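Alkylpurine DNA glycosylase AlkC (Pseudomonas fluorescens, PDB 5VHV) excises alkylated purine bases from DNA as a base excision repair glycosylase that works without flipping the damaged nucleotide out of the helix. Local coordinates at residues A[285-289]-A[345-349]. Residues are numbered along the deposited sequence; the frame is centred on the assembly and turned at random.
Sequences QKLVV and VLVNG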
loop_
_atom_site.group_PDB
_atom_site.type_symbol
_atom_site.label_atom_id
_atom_site.label_comp_id
_atom_site.label_asym_id
_atom_site.label_seq_id
_atom_site.Cartn_x
_atom_site.Cartn_y
_atom_site.Cartn_z
ATOM N N GLN A 285 -21.303 -20.067 13.602
ATOM C CA GLN A 285 -21.138 -19.622 12.227
ATOM C C GLN A 285 -20.154 -18.471 12.172
ATOM O O GLN A 285 -20.159 -17.582 13.030
ATOM C CB GLN A 285 -22.486 -19.229 11.586
ATOM C CG GLN A 285 -23.176 -18.039 12.188
ATOM C CD GLN A 285 -24.638 -17.932 11.740
ATOM O OE1 GLN A 285 -24.928 -17.681 10.562
ATOM N NE2 GLN A 285 -25.565 -18.138 12.680
ATOM N N LYS A 286 -19.294 -18.513 11.166
ATOM C CA LYS A 286 -18.325 -17.456 10.935
ATOM C C LYS A 286 -19.003 -16.286 10.228
ATOM O O LYS A 286 -19.698 -16.472 9.223
ATOM C CB LYS A 286 -17.156 -17.981 10.102
ATOM C CG LYS A 286 -16.224 -18.929 10.862
ATOM C CD LYS A 286 -15.054 -19.395 9.993
ATOM C CE LYS A 286 -14.225 -20.463 10.700
ATOM N NZ LYS A 286 -15.044 -21.634 11.134
ATOM N N LEU A 287 -18.821 -15.088 10.771
ATOM C CA LEU A 287 -19.436 -13.886 10.230
ATOM C C LEU A 287 -18.378 -12.849 9.890
ATOM O O LEU A 287 -17.412 -12.653 10.634
ATOM C CB LEU A 287 -20.425 -13.261 11.219
ATOM C CG LEU A 287 -21.604 -14.130 11.674
ATOM C CD1 LEU A 287 -22.515 -13.373 12.625
ATOM C CD2 LEU A 287 -22.385 -14.603 10.477
ATOM N N VAL A 288 -18.598 -12.166 8.777
ATOM C CA VAL A 288 -17.878 -10.950 8.431
ATOM C C VAL A 288 -18.903 -9.829 8.479
ATOM O O VAL A 288 -19.855 -9.815 7.690
ATOM C CB VAL A 288 -17.200 -11.051 7.062
ATOM C CG1 VAL A 288 -16.709 -9.654 6.591
ATOM C CG2 VAL A 288 -16.022 -12.038 7.163
ATOM N N VAL A 289 -18.750 -8.937 9.448
ATOM C CA VAL A 289 -19.674 -7.839 9.692
ATOM C C VAL A 289 -18.959 -6.540 9.353
ATOM O O VAL A 289 -17.967 -6.183 9.997
ATOM C CB VAL A 289 -20.154 -7.828 11.150
ATOM C CG1 VAL A 289 -21.185 -6.734 11.360
ATOM C CG2 VAL A 289 -20.750 -9.181 11.531
ATOM N N VAL A 345 -25.840 -1.989 7.334
ATOM C CA VAL A 345 -25.141 -3.063 8.051
ATOM C C VAL A 345 -24.994 -4.248 7.108
ATOM O O VAL A 345 -25.973 -4.686 6.489
ATOM C CB VAL A 345 -25.886 -3.474 9.335
ATOM C CG1 VAL A 345 -25.251 -4.697 9.971
ATOM C CG2 VAL A 345 -25.875 -2.332 10.344
ATOM N N LEU A 346 -23.773 -4.761 6.993
ATOM C CA LEU A 346 -23.420 -5.818 6.051
ATOM C C LEU A 346 -22.965 -7.046 6.828
ATOM O O LEU A 346 -22.055 -6.952 7.660
ATOM C CB LEU A 346 -22.280 -5.381 5.120
ATOM C CG LEU A 346 -22.492 -4.050 4.407
ATOM C CD1 LEU A 346 -21.179 -3.510 3.837
ATOM C CD2 LEU A 346 -23.506 -4.248 3.318
ATOM N N VAL A 347 -23.586 -8.190 6.554
ATOM C CA VAL A 347 -23.218 -9.438 7.213
ATOM C C VAL A 347 -23.054 -10.509 6.139
ATOM O O VAL A 347 -23.992 -10.791 5.379
ATOM C CB VAL A 347 -24.249 -9.869 8.274
ATOM C CG1 VAL A 347 -23.750 -11.131 9.004
ATOM C CG2 VAL A 347 -24.486 -8.748 9.290
ATOM N N ASN A 348 -21.856 -11.094 6.071
ATOM C CA ASN A 348 -21.476 -12.010 5.005
ATOM C C ASN A 348 -21.925 -11.509 3.638
ATOM O O ASN A 348 -22.425 -12.285 2.816
ATOM C CB ASN A 348 -22.043 -13.407 5.289
ATOM C CG ASN A 348 -21.402 -14.045 6.504
ATOM O OD1 ASN A 348 -20.627 -13.399 7.217
ATOM N ND2 ASN A 348 -21.726 -15.313 6.755
ATOM N N GLY A 349 -21.748 -10.220 3.380
ATOM C CA GLY A 349 -21.981 -9.674 2.063
ATOM C C GLY A 349 -23.399 -9.230 1.801
ATOM O O GLY A 349 -23.678 -8.726 0.707
HETATM O O HOH W 1 -20.178 -8.469 5.029
#
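The side chain of Asn-348 lies along the backbone of Lys-286, Leu-287 and Val-288, and its carboxamide does what a peptide group of the neighbouring strand would otherwise do. Asn-348 OD1 accepts a 2.8 Å hydrogen bond from the N of Val-288, while Asn-348 ND2 makes a weak one, 3.4 Å, to the O of Lys-286; ND2 also bonds to the O of Ala-249, so the amide ties in the loop ahead of strand 253-265 as well. The main-chain N of Asn-348 gives a 2.9 Å hydrogen bond to the O of Val-288. Strand 339-347 ends at Val-347 and the chain turns away, so OD1 takes the place of a strand carbonyl. Asn-348 has left-handed backbone angles (43/43), and Gly-349 follows at 88/-1, where a CB would run into the preceding carbonyl. A water donates to the O of Val-288 and accepts from the N of Gly-349, bridging strand and turn. Just before the turn the backbones pair directly. Val-289 and Val-347 form an antiparallel non-hydrogen-bonded pair, CA to CA 4.6 Å, and the O of Leu-346 sits 3.3 Å from the CA of Val-289 in a CA-H...O contact. The side chains of Val-289 and Val-347 share a face with that of Leu-287, whose CD2 packs 4.0 Å from CG1 of Val-347. What results is an antiparallel strand pair prolonged by an asparagine side chain at the type I' Asn-Gly turn of a beta hairpin, 339-347 to 350-359, in AlkC's all-beta C-terminal domain, which resembles an immunoglobulin-like sandwich.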